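Local coordinates for cell surface protein (Faecalibacterium prausnitzii A2-165, PDB 4GT6) that is of unknown function but, through this leucine-rich-repeat part of a longer extracellular protein, probably binds other proteins at the bacterial cell surface, at residues G282-C287 with S305-C310; G309-K314 with G332-E337; F201-A206 with A260-A265. One frame throughout, in Å; residues are numbered along the deposited sequence. Where two conformers were deposited one is given.

Contact 1. Residues G282-C287 with S305-C310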
ATOM      1  N   GLY A 282      -5.572  -1.023  13.622  1.00 14.96           N
ATOM      2  CA  GLY A 282      -6.047  -2.195  12.888  1.00 15.93           C
ATOM      3  C   GLY A 282      -5.072  -3.357  12.857  1.00 17.83           C
ATOM      4  O   GLY A 282      -5.084  -4.146  11.911  1.00 17.60           O
ATOM      5  N   ALA A 283      -4.263  -3.506  13.908  1.00 15.39           N
ATOM      6  CA  ALA A 283      -3.253  -4.562  13.939  1.00 14.74           C
ATOM      7  C   ALA A 283      -3.837  -5.948  13.689  1.00 16.81           C
ATOM      8  O   ALA A 283      -3.206  -6.714  12.994  1.00 17.62           O
ATOM      9  CB  ALA A 283      -2.508  -4.544  15.252  1.00 14.47           C
ATOM     10  N   PHE A 284      -5.028  -6.270  14.225  1.00 13.66           N
ATOM     11  CA  PHE A 284      -5.637  -7.602  14.059  1.00 14.04           C
ATOM     12  C   PHE A 284      -6.994  -7.502  13.373  1.00 20.12           C
ATOM     13  O   PHE A 284      -7.833  -8.393  13.525  1.00 20.73           O
ATOM     14  CB  PHE A 284      -5.796  -8.289  15.433  1.00 16.29           C
ATOM     15  CG  PHE A 284      -4.480  -8.566  16.117  1.00 16.41           C
ATOM     16  CD1 PHE A 284      -3.793  -9.751  15.880  1.00 18.19           C
ATOM     17  CD2 PHE A 284      -3.927  -7.643  16.994  1.00 17.11           C
ATOM     18  CE1 PHE A 284      -2.575 -10.006  16.519  1.00 18.82           C
ATOM     19  CE2 PHE A 284      -2.700  -7.887  17.612  1.00 20.26           C
ATOM     20  CZ  PHE A 284      -2.028  -9.065  17.366  1.00 18.17           C
HETATM   21  N   MSE A 285      -7.193  -6.481  12.559  1.00 17.19           N
HETATM   22  CA  MSE A 285      -8.502  -6.328  11.957  1.00 17.69           C
HETATM   23  C   MSE A 285      -8.818  -7.410  10.898  1.00 21.68           C
HETATM   24  O   MSE A 285      -7.931  -7.891  10.193  1.00 21.76           O
HETATM   25  CB  MSE A 285      -8.731  -4.917  11.433  1.00 21.27           C
HETATM   26  CG  MSE A 285      -8.041  -4.557  10.174  1.00 27.83           C
HETATM   27 SE   MSE A 285      -8.696  -2.757   9.662  0.75 36.15          SE
HETATM   28  CE  MSE A 285     -10.597  -3.010   9.514  1.00 33.40           C
ATOM     29  N   ASN A 286     -10.086  -7.845  10.880  1.00 20.08           N
ATOM     30  CA  ASN A 286     -10.613  -8.866   9.969  1.00 20.53           C
ATOM     31  C   ASN A 286      -9.863 -10.208  10.097  1.00 24.60           C
ATOM     32  O   ASN A 286      -9.561 -10.836   9.082  1.00 26.25           O
ATOM     33  CB  ASN A 286     -10.597  -8.356   8.520  1.00 22.76           C
ATOM     34  CG  ASN A 286     -11.490  -7.158   8.344  1.00 34.36           C
ATOM     35  OD1 ASN A 286     -12.608  -7.120   8.851  1.00 28.72           O
ATOM     36  ND2 ASN A 286     -11.006  -6.142   7.665  1.00 25.16           N
ATOM     37  N   CYS A 287      -9.569 -10.644  11.345  1.00 19.90           N
ATOM     38  CA  CYS A 287      -8.992 -11.972  11.622  1.00 19.39           C
ATOM     39  C   CYS A 287     -10.177 -12.848  12.019  1.00 24.32           C
ATOM     40  O   CYS A 287     -10.579 -12.801  13.182  1.00 23.62           O
ATOM     41  CB  CYS A 287      -7.935 -11.892  12.719  1.00 18.53           C
ATOM     42  SG  CYS A 287      -6.377 -11.160  12.162  1.00 20.74           S
ATOM     43  N   SER A 305      -9.742   0.375  15.444  1.00 18.09           N
ATOM     44  CA  SER A 305     -10.047  -0.841  14.667  1.00 18.64           C
ATOM     45  C   SER A 305      -9.136  -2.037  15.000  1.00 19.72           C
ATOM     46  O   SER A 305      -9.014  -2.936  14.164  1.00 19.76           O
ATOM     47  CB  SER A 305      -9.922  -0.555  13.167  1.00 22.56           C
ATOM     48  OG  SER A 305     -10.736   0.516  12.723  1.00 23.31           O
ATOM     49  N   VAL A 306      -8.532  -2.075  16.205  1.00 14.62           N
ATOM     50  CA  VAL A 306      -7.531  -3.120  16.539  1.00 14.53           C
ATOM     51  C   VAL A 306      -8.077  -4.561  16.299  1.00 16.88           C
ATOM     52  O   VAL A 306      -7.359  -5.374  15.721  1.00 16.42           O
ATOM     53  CB  VAL A 306      -6.885  -2.950  17.942  1.00 18.45           C
ATOM     54  CG1 VAL A 306      -7.919  -2.943  19.073  1.00 18.32           C
ATOM     55  CG2 VAL A 306      -5.768  -3.983  18.184  1.00 17.99           C
ATOM     56  N   PHE A 307      -9.312  -4.853  16.711  1.00 16.37           N
ATOM     57  CA  PHE A 307      -9.948  -6.160  16.524  1.00 17.47           C
ATOM     58  C   PHE A 307     -11.239  -6.037  15.725  1.00 21.79           C
ATOM     59  O   PHE A 307     -12.095  -6.910  15.815  1.00 22.06           O
ATOM     60  CB  PHE A 307     -10.217  -6.836  17.885  1.00 19.45           C
ATOM     61  CG  PHE A 307      -8.951  -7.090  18.666  1.00 19.11           C
ATOM     62  CD1 PHE A 307      -8.027  -8.042  18.239  1.00 20.02           C
ATOM     63  CD2 PHE A 307      -8.692  -6.396  19.845  1.00 19.99           C
ATOM     64  CE1 PHE A 307      -6.839  -8.258  18.952  1.00 20.20           C
ATOM     65  CE2 PHE A 307      -7.506  -6.613  20.556  1.00 21.69           C
ATOM     66  CZ  PHE A 307      -6.587  -7.538  20.105  1.00 19.79           C
ATOM     67  N   ALA A 308     -11.373  -4.989  14.906  1.00 19.18           N
ATOM     68  CA  ALA A 308     -12.563  -4.829  14.076  1.00 20.13           C
ATOM     69  C   ALA A 308     -12.714  -6.053  13.139  1.00 26.31           C
ATOM     70  O   ALA A 308     -11.714  -6.520  12.573  1.00 24.44           O
ATOM     71  CB  ALA A 308     -12.470  -3.530  13.268  1.00 21.04           C
ATOM     72  N   GLY A 309     -13.928  -6.599  13.056  1.00 24.18           N
ATOM     73  CA  GLY A 309     -14.226  -7.745  12.192  1.00 24.75           C
ATOM     74  C   GLY A 309     -13.690  -9.085  12.680  1.00 27.17           C
ATOM     75  O   GLY A 309     -13.601 -10.044  11.900  1.00 27.34           O
ATOM     76  N   CYS A 310     -13.328  -9.172  13.966  1.00 20.81           N
ATOM     77  CA  CYS A 310     -12.860 -10.440  14.522  1.00 20.54           C
ATOM     78  C   CYS A 310     -14.100 -11.211  14.992  1.00 24.60           C
ATOM     79  O   CYS A 310     -14.460 -11.235  16.169  1.00 22.85           O
ATOM     80  CB  CYS A 310     -11.824 -10.230  15.617  1.00 20.69           C
ATOM     81  SG  CYS A 310     -10.215  -9.677  14.975  1.00 23.89           S
TER
HETATM   82  O   HOH W   1     -14.151  -9.961   9.339  1.00 39.64           O
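The ring of Phe284 lies alongside that of Phe307, the two side chains pointing the same way and their planes only 21° apart, yet slid so far that the rings barely overlap. Most of the touching is done by Phe307 CE1, which comes to 3.6 Å from Phe284 CD2, while Phe307 CD1 rests against Phe284 CB. In each residue CG stands beside the backbone N and anti to the carbonyl carbon (chi1 -64° in Phe284, -61° in Phe307), a shared torsion that sets both CG atoms alike on their turns. Val306 touches both: its CG2 covers one face of the Phe307 ring toward the rim and meets Phe284 at the edge, near that ring's plane. Phe261 stacks on Phe284 and Phe330 meets Phe307, so the pair belongs to a ladder with one phenylalanine every 23 residues.

Two backbone bonds join the turns. Phe284 N donates to Val306 O at 2.9 Å, and Asn286 N gives a nearly straight bond of 2.7 Å to Ala308 O. The same Ala308 O takes a CA-H...O contact from Met285 CA at 3.3 Å, and Gly282 CA makes another to Ser305 O, also at 3.3 Å. The selenomethionine Met285 lays its CE on Ala308 CB, 4.2 Å away. Toward solvent, a water bonds to Asn286 OD1 and, at 2.6 Å, to Gly309 O. Gly309 has no CB, and one built there would strike Asn286 OD1.

The chemistry divides accordingly: the rings pack on the buried side, amides and carbonyls bond across the turns, and the methyl contact of Met285 and a water lie nearer solvent, so successive repeats are joined by main-chain bonds as well as by apolar packing.

Contact 2. Residues G309-K314 with G332-E337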
ATOM      1  N   GLY A 309     -13.928  -6.599  13.056  1.00 24.18           N
ATOM      2  CA  GLY A 309     -14.226  -7.745  12.192  1.00 24.75           C
ATOM      3  C   GLY A 309     -13.690  -9.085  12.680  1.00 27.17           C
ATOM      4  O   GLY A 309     -13.601 -10.044  11.900  1.00 27.34           O
ATOM      5  N   CYS A 310     -13.328  -9.172  13.966  1.00 20.81           N
ATOM      6  CA  CYS A 310     -12.860 -10.440  14.522  1.00 20.54           C
ATOM      7  C   CYS A 310     -14.100 -11.211  14.992  1.00 24.60           C
ATOM      8  O   CYS A 310     -14.460 -11.235  16.169  1.00 22.85           O
ATOM      9  CB  CYS A 310     -11.824 -10.230  15.617  1.00 20.69           C
ATOM     10  SG  CYS A 310     -10.215  -9.677  14.975  1.00 23.89           S
ATOM     11  N   ILE A 311     -14.735 -11.856  14.014  1.00 23.13           N
ATOM     12  CA  ILE A 311     -16.038 -12.514  14.126  1.00 25.43           C
ATOM     13  C   ILE A 311     -16.034 -13.847  14.926  1.00 31.83           C
ATOM     14  O   ILE A 311     -17.120 -14.362  15.176  1.00 33.92           O
ATOM     15  CB  ILE A 311     -16.694 -12.668  12.712  1.00 29.29           C
ATOM     16  CG1 ILE A 311     -15.856 -13.547  11.743  1.00 29.38           C
ATOM     17  CG2 ILE A 311     -16.981 -11.283  12.102  1.00 29.98           C
ATOM     18  CD1 ILE A 311     -16.671 -14.192  10.577  1.00 36.19           C
ATOM     19  N   SER A 312     -14.872 -14.370  15.365  1.00 28.15           N
ATOM     20  CA  SER A 312     -14.805 -15.598  16.188  1.00 28.25           C
ATOM     21  C   SER A 312     -14.486 -15.273  17.644  1.00 30.60           C
ATOM     22  O   SER A 312     -14.505 -16.161  18.497  1.00 32.01           O
ATOM     23  CB  SER A 312     -13.758 -16.570  15.653  1.00 27.85           C
ATOM     24  OG  SER A 312     -14.247 -17.176  14.478  1.00 34.41           O
ATOM     25  N   LEU A 313     -14.204 -14.008  17.933  1.00 25.71           N
ATOM     26  CA  LEU A 313     -13.880 -13.571  19.280  1.00 25.71           C
ATOM     27  C   LEU A 313     -15.109 -13.684  20.173  1.00 27.65           C
ATOM     28  O   LEU A 313     -16.111 -13.043  19.886  1.00 27.94           O
ATOM     29  CB  LEU A 313     -13.385 -12.128  19.219  1.00 26.21           C
ATOM     30  CG  LEU A 313     -12.478 -11.665  20.323  1.00 32.36           C
ATOM     31  CD1 LEU A 313     -11.311 -12.664  20.538  1.00 32.71           C
ATOM     32  CD2 LEU A 313     -11.913 -10.272  19.980  1.00 33.54           C
ATOM     33  N   LYS A 314     -15.056 -14.520  21.214  1.00 23.57           N
ATOM     34  CA  LYS A 314     -16.214 -14.716  22.113  1.00 24.94           C
ATOM     35  C   LYS A 314     -16.043 -14.035  23.479  1.00 30.24           C
ATOM     36  O   LYS A 314     -17.026 -13.603  24.081  1.00 28.96           O
ATOM     37  CB  LYS A 314     -16.461 -16.213  22.350  1.00 28.18           C
ATOM     38  CG  LYS A 314     -17.275 -16.889  21.252  1.00 41.82           C
ATOM     39  CD  LYS A 314     -17.652 -18.328  21.616  1.00 54.33           C
ATOM     40  CE  LYS A 314     -18.835 -18.427  22.560  1.00 68.40           C
ATOM     41  NZ  LYS A 314     -19.067 -19.821  23.021  1.00 78.61           N
ATOM     42  N   GLY A 332     -17.990  -4.873  14.726  1.00 26.07           N
ATOM     43  CA  GLY A 332     -18.333  -6.054  13.945  1.00 26.40           C
ATOM     44  C   GLY A 332     -17.934  -7.379  14.563  1.00 30.17           C
ATOM     45  O   GLY A 332     -18.000  -8.412  13.888  1.00 30.71           O
ATOM     46  N   CYS A 333     -17.558  -7.388  15.862  1.00 25.60           N
ATOM     47  CA  CYS A 333     -17.249  -8.636  16.573  1.00 24.63           C
ATOM     48  C   CYS A 333     -18.593  -9.235  17.024  1.00 29.91           C
ATOM     49  O   CYS A 333     -18.958  -9.196  18.205  1.00 28.72           O
ATOM     50  CB  CYS A 333     -16.293  -8.376  17.730  1.00 23.45           C
ATOM     51  SG  CYS A 333     -14.640  -7.864  17.196  1.00 25.26           S
ATOM     52  N   GLU A 334     -19.318  -9.789  16.035  0.50 28.44           N
ATOM     53  CA  GLU A 334     -20.673 -10.356  16.113  0.50 29.80           C
ATOM     54  C   GLU A 334     -20.834 -11.513  17.122  0.50 34.32           C
ATOM     55  O   GLU A 334     -21.967 -11.800  17.508  0.50 35.85           O
ATOM     56  CB  GLU A 334     -21.143 -10.820  14.712  0.50 31.91           C
ATOM     57  CG  GLU A 334     -20.209 -11.795  14.006  0.50 37.44           C
ATOM     58  CD  GLU A 334     -20.531 -12.135  12.561  0.50 49.44           C
ATOM     59  OE1 GLU A 334     -20.551 -11.217  11.708  0.50 39.57           O
ATOM     60  OE2 GLU A 334     -20.667 -13.343  12.267  0.50 39.10           O
ATOM     61  N   GLN A 335     -19.734 -12.174  17.538  1.00 29.60           N
ATOM     62  CA  GLN A 335     -19.800 -13.310  18.466  0.50 29.87           C
ATOM     63  C   GLN A 335     -19.269 -12.953  19.861  1.00 32.41           C
ATOM     64  O   GLN A 335     -19.297 -13.795  20.766  1.00 32.04           O
ATOM     65  CB  GLN A 335     -19.026 -14.515  17.901  0.50 30.76           C
ATOM     66  CG  GLN A 335     -19.796 -15.317  16.845  0.80 42.07           C
ATOM     67  CD  GLN A 335     -18.997 -16.501  16.336  0.80 65.96           C
ATOM     68  OE1 GLN A 335     -18.549 -17.370  17.098  0.80 59.84           O
ATOM     69  NE2 GLN A 335     -18.784 -16.553  15.026  0.80 64.17           N
ATOM     70  N   LEU A 336     -18.798 -11.704  20.053  1.00 27.80           N
ATOM     71  CA  LEU A 336     -18.265 -11.255  21.338  1.00 26.26           C
ATOM     72  C   LEU A 336     -19.378 -11.191  22.378  1.00 30.43           C
ATOM     73  O   LEU A 336     -20.312 -10.414  22.208  1.00 31.40           O
ATOM     74  CB  LEU A 336     -17.564  -9.894  21.179  1.00 24.86           C
ATOM     75  CG  LEU A 336     -16.877  -9.295  22.410  1.00 27.84           C
ATOM     76  CD1 LEU A 336     -15.699 -10.184  22.892  1.00 27.85           C
ATOM     77  CD2 LEU A 336     -16.362  -7.897  22.087  1.00 26.86           C
ATOM     78  N   GLU A 337     -19.303 -12.056  23.414  1.00 27.81           N
ATOM     79  CA  GLU A 337     -20.325 -12.166  24.478  1.00 30.14           C
ATOM     80  C   GLU A 337     -19.885 -11.527  25.772  1.00 34.25           C
ATOM     81  O   GLU A 337     -20.714 -10.989  26.505  1.00 34.99           O
ATOM     82  CB  GLU A 337     -20.647 -13.649  24.796  1.00 33.04           C
ATOM     83  CG  GLU A 337     -21.231 -14.468  23.662  1.00 47.03           C
ATOM     84  CD  GLU A 337     -21.272 -15.971  23.895  1.00 73.81           C
ATOM     85  OE1 GLU A 337     -20.689 -16.450  24.897  1.00 76.02           O
ATOM     86  OE2 GLU A 337     -21.873 -16.678  23.054  1.00 66.05           O
TER
HETATM   87  O   HOH W   2     -16.760 -11.837  17.616  1.00 25.53           O
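Successive coils of a BspA-type leucine-rich repeat region stack turn upon turn here, the type I turn from Cys310 to Leu313 lying against its equivalent from Cys333 to Leu336. A water sits between the two turns and joins them with three bonds: it donates to Cys310 O at 2.8 Å and to Leu313 O at 2.7 Å, and accepts from Gln335 N at 3.0 Å. The water gives Leu313 O a donor and adds a second one to Cys310 O, which also closes its own turn with Leu313 N.

Where the turns end, the backbones meet directly. Glu337 N donates to Lys314 O at 2.8 Å, the donor tilted 30° from the carbonyl plane, and Lys314 CA makes a CA-H...O contact with Gln335 O. Beyond this bond the side chains of Lys314 and Glu337 lie side by side and point the same way. A bend at chi3 (80°) places Lys314 CE beside the carboxylate, 3.5 Å from Glu337 OE2, whereas NZ stays 4.2 Å from OE1 of that residue, too far for a salt bridge though probably close enough for weak electrostatic attraction. An alanine in place of Glu337 would probably leave the lysine end without this nearby opposite charge and freer to turn, while the main-chain bond could persist.

On the buried side Cys333 SG packs by Cys310 CB (4.0 Å), and Leu313 CG faces Leu336 CD1 at 4.4 Å. Ile311 lies beside Glu334, the two pointing the same way, with CG2 also near Gly332 O, and the Gln335 side chain packs against Ile311 O. Ser312 OG bonds to Pro288 O of the preceding coil.

Equivalent turns stacked coil on coil, with buried leucines at matching positions, are typical of a leucine-rich-repeat solenoid.

Contact 3. Residues F201-A206 with A260-A265. With EDO (1,2-ethanediol), chain G; EDO (1,2-ethanediol), chain H.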
ATOM      1  N   PHE A 201       2.772  -3.248   3.346  1.00 13.36           N
ATOM      2  CA  PHE A 201       2.203  -4.565   3.083  1.00 13.46           C
ATOM      3  C   PHE A 201       0.851  -4.770   3.794  1.00 16.88           C
ATOM      4  O   PHE A 201       0.419  -5.912   3.993  1.00 17.02           O
ATOM      5  CB  PHE A 201       3.218  -5.664   3.474  1.00 15.13           C
ATOM      6  CG  PHE A 201       4.468  -5.579   2.627  1.00 15.19           C
ATOM      7  CD1 PHE A 201       4.445  -5.952   1.282  1.00 17.47           C
ATOM      8  CD2 PHE A 201       5.651  -5.069   3.156  1.00 18.18           C
ATOM      9  CE1 PHE A 201       5.599  -5.855   0.493  1.00 17.92           C
ATOM     10  CE2 PHE A 201       6.808  -4.969   2.365  1.00 20.37           C
ATOM     11  CZ  PHE A 201       6.777  -5.374   1.041  1.00 18.00           C
ATOM     12  N   SER A 202       0.129  -3.675   4.080  1.00 14.93           N
ATOM     13  CA  SER A 202      -1.200  -3.812   4.686  1.00 14.52           C
ATOM     14  C   SER A 202      -2.179  -4.408   3.652  1.00 18.86           C
ATOM     15  O   SER A 202      -1.941  -4.314   2.436  1.00 16.07           O
ATOM     16  CB  SER A 202      -1.710  -2.471   5.200  1.00 18.85           C
ATOM     17  OG  SER A 202      -1.944  -1.583   4.110  1.00 20.08           O
ATOM     18  N   GLU A 203      -3.205  -5.141   4.138  1.00 15.84           N
ATOM     19  CA  GLU A 203      -4.224  -5.763   3.275  1.00 15.61           C
ATOM     20  C   GLU A 203      -3.624  -6.709   2.191  1.00 19.44           C
ATOM     21  O   GLU A 203      -4.155  -6.802   1.095  1.00 21.03           O
ATOM     22  CB  GLU A 203      -5.109  -4.673   2.612  1.00 16.45           C
ATOM     23  CG  GLU A 203      -5.887  -3.835   3.613  1.00 20.32           C
ATOM     24  CD  GLU A 203      -6.718  -2.775   2.912  1.00 25.85           C
ATOM     25  OE1 GLU A 203      -7.705  -3.148   2.246  1.00 24.80           O
ATOM     26  OE2 GLU A 203      -6.331  -1.590   2.947  1.00 27.42           O
ATOM     27  N   CYS A 204      -2.525  -7.410   2.495  1.00 16.06           N
ATOM     28  CA  CYS A 204      -1.977  -8.384   1.553  1.00 17.04           C
ATOM     29  C   CYS A 204      -2.587  -9.735   1.923  1.00 20.11           C
ATOM     30  O   CYS A 204      -1.972 -10.571   2.590  1.00 18.98           O
ATOM     31  CB  CYS A 204      -0.457  -8.388   1.578  1.00 17.84           C
ATOM     32  SG  CYS A 204       0.272  -6.945   0.748  1.00 20.76           S
ATOM     33  N   PHE A 205      -3.834  -9.925   1.484  1.00 18.13           N
ATOM     34  CA  PHE A 205      -4.681 -11.067   1.873  1.00 20.13           C
ATOM     35  C   PHE A 205      -4.170 -12.452   1.471  1.00 21.61           C
ATOM     36  O   PHE A 205      -4.570 -13.429   2.102  1.00 21.83           O
ATOM     37  CB  PHE A 205      -6.106 -10.905   1.311  1.00 23.73           C
ATOM     38  CG  PHE A 205      -6.834  -9.613   1.631  1.00 28.25           C
ATOM     39  CD1 PHE A 205      -6.542  -8.892   2.793  1.00 32.61           C
ATOM     40  CD2 PHE A 205      -7.858  -9.150   0.807  1.00 33.02           C
ATOM     41  CE1 PHE A 205      -7.218  -7.702   3.085  1.00 34.58           C
ATOM     42  CE2 PHE A 205      -8.526  -7.949   1.097  1.00 36.22           C
ATOM     43  CZ  PHE A 205      -8.203  -7.237   2.231  1.00 34.20           C
ATOM     44  N   ALA A 206      -3.356 -12.551   0.414  1.00 18.23           N
ATOM     45  CA  ALA A 206      -2.874 -13.842  -0.120  1.00 18.27           C
ATOM     46  C   ALA A 206      -1.442 -14.193   0.310  1.00 20.30           C
ATOM     47  O   ALA A 206      -0.912 -15.209  -0.139  1.00 18.93           O
ATOM     48  CB  ALA A 206      -2.932 -13.810  -1.650  1.00 18.84           C
ATOM     49  N   ALA A 260      -0.328  -5.140  11.103  1.00 13.43           N
ATOM     50  CA  ALA A 260       0.692  -6.200  10.993  1.00 13.36           C
ATOM     51  C   ALA A 260       0.066  -7.593  10.864  1.00 17.24           C
ATOM     52  O   ALA A 260       0.651  -8.472  10.229  1.00 16.76           O
ATOM     53  CB  ALA A 260       1.644  -6.168  12.197  1.00 13.82           C
ATOM     54  N   PHE A 261      -1.122  -7.793  11.469  1.00 13.70           N
ATOM     55  CA  PHE A 261      -1.828  -9.084  11.430  1.00 14.10           C
ATOM     56  C   PHE A 261      -3.191  -8.941  10.773  1.00 16.52           C
ATOM     57  O   PHE A 261      -4.068  -9.757  11.020  1.00 17.06           O
ATOM     58  CB  PHE A 261      -2.024  -9.649  12.853  1.00 14.37           C
ATOM     59  CG  PHE A 261      -0.808 -10.137  13.591  1.00 14.86           C
ATOM     60  CD1 PHE A 261      -0.020  -9.253  14.327  1.00 15.88           C
ATOM     61  CD2 PHE A 261      -0.506 -11.499  13.648  1.00 15.51           C
ATOM     62  CE1 PHE A 261       1.084  -9.711  15.056  1.00 15.77           C
ATOM     63  CE2 PHE A 261       0.609 -11.955  14.361  1.00 17.65           C
ATOM     64  CZ  PHE A 261       1.394 -11.060  15.068  1.00 16.55           C
ATOM     65  N   ASP A 262      -3.385  -7.941   9.909  1.00 14.97           N
ATOM     66  CA  ASP A 262      -4.706  -7.801   9.320  1.00 14.29           C
ATOM     67  C   ASP A 262      -5.029  -8.997   8.407  1.00 19.16           C
ATOM     68  O   ASP A 262      -4.128  -9.603   7.806  1.00 17.81           O
ATOM     69  CB  ASP A 262      -4.894  -6.445   8.598  1.00 16.02           C
ATOM     70  CG  ASP A 262      -4.112  -6.176   7.300  1.00 21.98           C
ATOM     71  OD1 ASP A 262      -3.298  -7.025   6.901  1.00 22.48           O
ATOM     72  OD2 ASP A 262      -4.335  -5.119   6.686  1.00 24.51           O
ATOM     73  N   SER A 263      -6.320  -9.389   8.402  1.00 17.46           N
ATOM     74  CA  SER A 263      -6.899 -10.423   7.540  1.00 18.24           C
ATOM     75  C   SER A 263      -6.219 -11.804   7.630  1.00 22.37           C
ATOM     76  O   SER A 263      -6.139 -12.508   6.612  1.00 22.79           O
ATOM     77  CB  SER A 263      -6.938  -9.950   6.087  1.00 22.17           C
ATOM     78  OG  SER A 263      -7.793  -8.822   5.977  1.00 27.37           O
ATOM     79  N   CYS A 264      -5.780 -12.223   8.835  1.00 19.44           N
ATOM     80  CA  CYS A 264      -5.231 -13.582   8.992  1.00 19.84           C
ATOM     81  C   CYS A 264      -6.371 -14.586   8.893  1.00 22.83           C
ATOM     82  O   CYS A 264      -7.287 -14.555   9.713  1.00 23.64           O
ATOM     83  CB  CYS A 264      -4.486 -13.725  10.310  1.00 19.81           C
ATOM     84  SG  CYS A 264      -2.969 -12.761  10.379  1.00 23.19           S
ATOM     85  N   ALA A 265      -6.337 -15.441   7.885  1.00 19.08           N
ATOM     86  CA  ALA A 265      -7.406 -16.409   7.638  1.00 19.76           C
ATOM     87  C   ALA A 265      -7.426 -17.580   8.653  1.00 24.07           C
ATOM     88  O   ALA A 265      -8.488 -18.166   8.866  1.00 23.78           O
ATOM     89  CB  ALA A 265      -7.265 -16.971   6.225  1.00 20.82           C
TER
HETATM   90  C1  EDO G 905      -5.683   0.958   5.689  1.00 42.01           C
HETATM   91  O1  EDO G 905      -4.797   2.059   5.555  1.00 46.76           O
HETATM   92  C2  EDO G 905      -4.858  -0.348   5.584  1.00 36.98           C
HETATM   93  O2  EDO G 905      -4.338  -0.481   4.285  1.00 30.69           O
HETATM   94  C1  EDO H 906      -5.798 -10.609  -3.004  1.00 36.96           C
HETATM   95  O1  EDO H 906      -6.388 -11.549  -2.151  1.00 41.11           O
HETATM   96  C2  EDO H 906      -5.919  -9.189  -2.414  1.00 40.26           C
HETATM   97  O2  EDO H 906      -5.273  -9.080  -1.134  1.00 39.63           O
HETATM   98  O   HOH W   3      -6.519 -13.372   4.099  1.00 28.27           O
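The carboxylate of Asp262 receives the amide of Glu203: OD2 accepts from Glu203 N at 2.8 Å through its syn lone pair, and OD1 adds a weak bond at 3.3 Å from the same N. Asp262 CG sits between its own backbone N and carbonyl carbon (chi1 69°), which places CG on the side of Glu203. Beside it, Ser263 OG approaches the Phe205 ring obliquely, 3.2 Å from Phe205 CE1, and a water spans the pair by donating to Phe205 O at 2.8 Å and to Ser263 O at 2.7 Å.

The next shell fixes these groups. Arg237 forms a salt bridge with Asp262 OD1 and also bonds to Phe201 O, and it would probably help keep the acid ionised; Gln241 NE2 reaches Phe205 O. Farther out, the Glu203 side chain crosses Asp262 at about a right angle, its OE2 taking a 2.6 Å bond from O2 of an ethanediol, probably from the crystallisation liquor.

Each segment also has its own backing. Phe201 packs on Ile187 and Ile189 of strand 186-189, while Ala260 and Phe261 rest on Leu235 of strand 233-237, which pairs in parallel with strand 253-256 just before residues 260-265.

How the contacts relate
Contacts 1 and 2 follow the general rule of a solenoid, in which equivalent turns of neighbouring coils stack; contact 3 joins segments with several strands between them in the chain. Contact 1 is the buried one, with paired rings and direct backbone bonds. Contact 2 shares Gly309 and Cys310 with it and continues toward the surface, where a water between the turns and a lysine-glutamate pair take the place of aromatic packing, contact 1 having its water at the outside. Contact 3, partly buried, depends instead on an aspartate, an arginine and water. It still touches contact 1: the amides of Phe261 and Ser263 probably bond to Ala283 O and Met285 O. Contacts 2 and 3 do not meet.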